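Local coordinates for protein transcriptional regulator (Vibrio vulnificus, PDB 4IVN) that binds N-acetylmannosamine 6-phosphate through a sugar isomerase-like domain and regulates the nan operon of sialic acid catabolism as a transcriptional repressor, at residues 145-148 with 149-153; 171-174 with 175-178. One frame throughout, in Å; residues are numbered along the deposited sequence.

Contact 1: 145-148 with 149-153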
loop_
_atom_site.group_PDB
_atom_site.type_symbol
_atom_site.label_atom_id
_atom_site.label_comp_id
_atom_site.label_asym_id
_atom_site.label_seq_id
_atom_site.Cartn_x
_atom_site.Cartn_y
_atom_site.Cartn_z
ATOM N N LEU A 145 2.446 0.896 -7.576
ATOM C CA LEU A 145 3.083 1.476 -8.780
ATOM C C LEU A 145 2.457 0.981 -10.111
ATOM O O LEU A 145 2.141 1.826 -11.002
ATOM C CB LEU A 145 4.594 1.106 -8.737
ATOM C CG LEU A 145 5.458 1.628 -9.931
ATOM C CD1 LEU A 145 5.306 3.180 -10.097
ATOM C CD2 LEU A 145 6.912 1.253 -9.539
ATOM N N ALA A 146 2.308 -0.326 -10.285
ATOM C CA ALA A 146 1.775 -0.808 -11.482
ATOM C C ALA A 146 0.333 -0.268 -11.639
ATOM O O ALA A 146 -0.092 0.026 -12.731
ATOM C CB ALA A 146 1.733 -2.336 -11.444
ATOM N N TYR A 147 -0.450 -0.279 -10.572
ATOM C CA TYR A 147 -1.758 0.360 -10.612
ATOM C C TYR A 147 -1.713 1.784 -11.063
ATOM O O TYR A 147 -2.469 2.153 -11.979
ATOM C CB TYR A 147 -2.515 0.240 -9.228
ATOM C CG TYR A 147 -3.720 1.165 -9.159
ATOM C CD1 TYR A 147 -4.969 0.762 -9.632
ATOM C CD2 TYR A 147 -3.562 2.499 -8.671
ATOM C CE1 TYR A 147 -6.106 1.613 -9.585
ATOM C CE2 TYR A 147 -4.687 3.352 -8.641
ATOM C CZ TYR A 147 -5.930 2.893 -9.083
ATOM O OH TYR A 147 -6.985 3.713 -9.092
ATOM N N ARG A 148 -0.851 2.630 -10.466
ATOM C CA ARG A 148 -0.853 4.014 -10.809
ATOM C C ARG A 148 -0.373 4.209 -12.321
ATOM O O ARG A 148 -0.860 5.113 -13.054
ATOM C CB ARG A 148 0.096 4.828 -9.870
ATOM C CG ARG A 148 -0.450 4.985 -8.434
ATOM C CD ARG A 148 -1.772 5.790 -8.455
ATOM N NE ARG A 148 -1.500 7.156 -8.887
ATOM C CZ ARG A 148 -0.908 8.127 -8.189
ATOM N NH1 ARG A 148 -0.542 7.968 -6.915
ATOM N NH2 ARG A 148 -0.674 9.289 -8.800
ATOM N N LEU A 149 0.562 3.364 -12.740
ATOM C CA LEU A 149 0.976 3.290 -14.205
ATOM C C LEU A 149 -0.157 2.947 -15.144
ATOM O O LEU A 149 -0.270 3.586 -16.192
ATOM C CB LEU A 149 2.168 2.354 -14.475
ATOM C CG LEU A 149 3.410 2.939 -13.701
ATOM C CD1 LEU A 149 4.628 2.021 -13.612
ATOM C CD2 LEU A 149 3.861 4.328 -14.165
ATOM N N ILE A 150 -0.944 1.934 -14.802
ATOM C CA ILE A 150 -2.054 1.520 -15.621
ATOM C C ILE A 150 -3.113 2.625 -15.689
ATOM O O ILE A 150 -3.695 2.772 -16.791
ATOM C CB ILE A 150 -2.636 0.163 -15.076
ATOM C CG1 ILE A 150 -1.682 -0.942 -15.469
ATOM C CG2 ILE A 150 -4.097 -0.128 -15.611
ATOM C CD1 ILE A 150 -1.967 -2.230 -14.673
ATOM N N ARG A 151 -3.269 3.428 -14.610
ATOM C CA ARG A 151 -4.200 4.582 -14.630
ATOM C C ARG A 151 -3.808 5.597 -15.714
ATOM O O ARG A 151 -4.691 6.161 -16.407
ATOM C CB ARG A 151 -4.258 5.297 -13.268
ATOM C CG ARG A 151 -5.062 4.520 -12.146
ATOM C CD ARG A 151 -6.426 3.981 -12.540
ATOM N NE ARG A 151 -7.339 5.062 -13.007
ATOM C CZ ARG A 151 -7.903 5.998 -12.238
ATOM N NH1 ARG A 151 -7.817 5.957 -10.910
ATOM N NH2 ARG A 151 -8.622 6.960 -12.814
ATOM N N ILE A 152 -2.499 5.822 -15.877
ATOM C CA ILE A 152 -1.989 6.670 -16.990
ATOM C C ILE A 152 -1.757 5.994 -18.325
ATOM O O ILE A 152 -1.245 6.626 -19.269
ATOM C CB ILE A 152 -0.799 7.514 -16.551
ATOM C CG1 ILE A 152 0.479 6.683 -16.263
ATOM C CG2 ILE A 152 -1.290 8.329 -15.364
ATOM C CD1 ILE A 152 1.694 7.595 -16.078
ATOM N N GLY A 153 -2.199 4.756 -18.447
ATOM C CA GLY A 153 -2.240 4.083 -19.749
ATOM C C GLY A 153 -0.886 3.434 -20.106
ATOM O O GLY A 153 -0.681 3.062 -21.250
#

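Contact 2: 171-174 with 175-178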
loop_
_atom_site.group_PDB
_atom_site.type_symbol
_atom_site.label_atom_id
_atom_site.label_comp_id
_atom_site.label_asym_id
_atom_site.label_seq_id
_atom_site.Cartn_x
_atom_site.Cartn_y
_atom_site.Cartn_z
ATOM N N ARG A 171 15.038 -11.463 -20.995
ATOM C CA ARG A 171 14.791 -11.289 -22.422
ATOM C C ARG A 171 14.414 -9.828 -22.693
ATOM O O ARG A 171 13.944 -9.444 -23.759
ATOM C CB ARG A 171 13.690 -12.238 -22.915
ATOM C CG ARG A 171 14.011 -13.755 -22.737
ATOM C CD ARG A 171 14.778 -14.343 -23.975
ATOM N NE ARG A 171 16.008 -13.691 -24.264
ATOM C CZ ARG A 171 16.627 -13.577 -25.453
ATOM N NH1 ARG A 171 16.130 -14.024 -26.603
ATOM N NH2 ARG A 171 17.779 -12.955 -25.472
ATOM N N SER A 172 14.604 -9.009 -21.706
ATOM C CA SER A 172 14.231 -7.630 -21.768
ATOM C C SER A 172 15.008 -6.855 -22.884
ATOM O O SER A 172 16.203 -7.168 -23.151
ATOM C CB SER A 172 14.609 -7.025 -20.457
ATOM O OG SER A 172 13.873 -5.824 -20.251
ATOM N N SER A 173 14.328 -5.905 -23.529
ATOM C CA SER A 173 14.869 -5.301 -24.781
ATOM C C SER A 173 14.526 -3.824 -24.792
ATOM O O SER A 173 13.781 -3.339 -23.936
ATOM C CB SER A 173 14.249 -5.955 -26.016
ATOM O OG SER A 173 12.857 -5.634 -26.111
ATOM N N GLN A 174 15.162 -3.100 -25.722
ATOM C CA GLN A 174 14.942 -1.647 -25.886
ATOM C C GLN A 174 13.499 -1.247 -25.806
ATOM O O GLN A 174 12.669 -1.827 -26.472
ATOM C CB GLN A 174 15.502 -1.170 -27.273
ATOM C CG GLN A 174 16.972 -0.827 -27.208
ATOM C CD GLN A 174 17.239 0.134 -26.075
ATOM O OE1 GLN A 174 18.162 -0.079 -25.286
ATOM N NE2 GLN A 174 16.358 1.137 -25.920
ATOM N N GLY A 175 13.217 -0.265 -24.963
ATOM C CA GLY A 175 11.890 0.244 -24.742
ATOM C C GLY A 175 11.334 -0.295 -23.398
ATOM O O GLY A 175 10.313 0.183 -22.898
ATOM N N ASP A 176 11.982 -1.311 -22.822
ATOM C CA ASP A 176 11.498 -1.784 -21.455
ATOM C C ASP A 176 12.125 -0.877 -20.361
ATOM O O ASP A 176 13.206 -0.346 -20.563
ATOM C CB ASP A 176 11.944 -3.240 -21.159
ATOM C CG ASP A 176 11.364 -4.219 -22.121
ATOM O OD1 ASP A 176 10.341 -3.827 -22.746
ATOM O OD2 ASP A 176 11.865 -5.395 -22.223
ATOM N N LEU A 177 11.534 -0.846 -19.163
ATOM C CA LEU A 177 12.108 -0.199 -17.981
ATOM C C LEU A 177 11.672 -1.082 -16.771
ATOM O O LEU A 177 10.535 -1.585 -16.724
ATOM C CB LEU A 177 11.431 1.161 -17.764
ATOM C CG LEU A 177 11.565 1.945 -16.415
ATOM C CD1 LEU A 177 13.012 2.411 -16.360
ATOM C CD2 LEU A 177 10.741 3.229 -16.373
ATOM N N TRP A 178 12.571 -1.280 -15.806
ATOM C CA TRP A 178 12.259 -2.108 -14.592
ATOM C C TRP A 178 12.316 -1.304 -13.329
ATOM O O TRP A 178 13.216 -0.496 -13.165
ATOM C CB TRP A 178 13.252 -3.218 -14.429
ATOM C CG TRP A 178 13.027 -4.179 -15.538
ATOM C CD1 TRP A 178 13.528 -4.131 -16.852
ATOM C CD2 TRP A 178 12.177 -5.298 -15.478
ATOM N NE1 TRP A 178 13.027 -5.171 -17.588
ATOM C CE2 TRP A 178 12.204 -5.919 -16.814
ATOM C CE3 TRP A 178 11.438 -5.908 -14.436
ATOM C CZ2 TRP A 178 11.505 -7.101 -17.094
ATOM C CZ3 TRP A 178 10.722 -7.078 -14.735
ATOM C CH2 TRP A 178 10.781 -7.676 -16.037
HETATM O O HOH W 1 9.903 -2.618 -25.327
#

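Contact 1: 145-148 with 149-153
Tyr147 and Arg151, one helical turn apart, lie side by side and point the same way, and one polar and one apolar contact join them. The guanidinium nitrogen NH1 of Arg151 donates to Tyr147 OH at 3.0 Å, with the phenol oxygen at the edge of the guanidinium and close to its plane. Lower down, CG of Arg151 sits over one face of the tyrosine ring in a CH-pi contact, 3.9 Å from the ring centroid and displaced toward the rim. Bends at chi2 (-48°) and chi3 (-59°) bring the guanidinium round to the phenol oxygen, its plane 66° from that of the ring. Tyr147 OH also bonds to O3 of the bound N-acetylmannosamine 6-phosphate, while Thr268 and the carbonyl of Val265 take up NE and NH2 of Arg151. With all three guanidinium nitrogens engaged, the arginine is well placed to steady the hydroxyl that meets the sugar.

On the other side of the helix the contact is apolar: CD1 of Leu145 meets CD1 of Leu149 at 3.8 Å.

The backbone carries the helix to its end. Leu149 N bonds to Leu145 O at 2.8 Å, Ile150 N to Ala146 O and Arg151 N to Tyr147 O follow, and the last bond, from Ile152 N to Arg148 O, is weak at 3.3 Å. Gly153, at positive phi, is the C-prime residue of a Schellman motif: its N bonds to Ile150 O and the N of the next residue to Leu149 O.

Helix 137-151 is the crossover of a beta-alpha-beta unit between strands 129-133 and 156-159, and Leu145 and Leu149 pack on the sheet. Arg148 turns to helix 237-257, where it forms a salt bridge with Asp248, and Arg151 to helix 261-270; Gly234 of the second subunit packs against Arg151.

Contact 2: 171-174 with 175-178
The carboxylate oxygen OD2 of Asp176 takes two hydrogen bonds from the loop before its strand. Ser172 OG donates to OD2 at 2.8 Å, on the anti lone pair, and Ser173 N donates to the same oxygen, also at 2.8 Å, but from well above the carboxylate plane. Ser172 OG is itself an acceptor: Trp178 NE1 reaches it at 2.9 Å in a nearly straight bond (171°), with the hydroxyl at the ring edge and in the indole plane. The serine can serve both partners because its OG is anti to the backbone N (chi1 -160°), turned toward the strand. Because the indole N-H can only donate, the serine hydroxyl accepts there and gives its own proton to the carboxylate.

The backbone closes the turn with Asp176 N bonded to Ser173 O at 2.9 Å. A water donates to both Gln174 O and Asp176 OD1, so the second carboxylate oxygen is bound as well.

Further out, the indole packs on Ser168 and Ala169 of helix 162-170 and on Ile133 of strand 129-133. The arrangement is a type II beta turn, Ser173 to Asp176, with Gly175 at positive phi, leading from helix 162-170 into strand 176-181 of the parallel SIS-domain sheet.

Both contacts are local, and both belong to the alpha/beta SIS domain, where strand 129-133 is a common neighbour: helix 137-151 of contact 1 packs on it, and strand 176-181, which contact 2 leads into, pairs with it. Their centres are 18 Å apart and they do not touch. Contact 1 is mostly buried, at the end of a helix; leucines face the sheet, whereas its aromatic and cationic groups turn to the ligand, the second subunit and neighbouring helices. Contact 2 is only partly buried, with a turn largely open to solvent and a buried serine and indole, and no other chain of the assembly reaches it. Its chemistry is a hydrogen-bond network around a carboxylate, away from the ligand pocket.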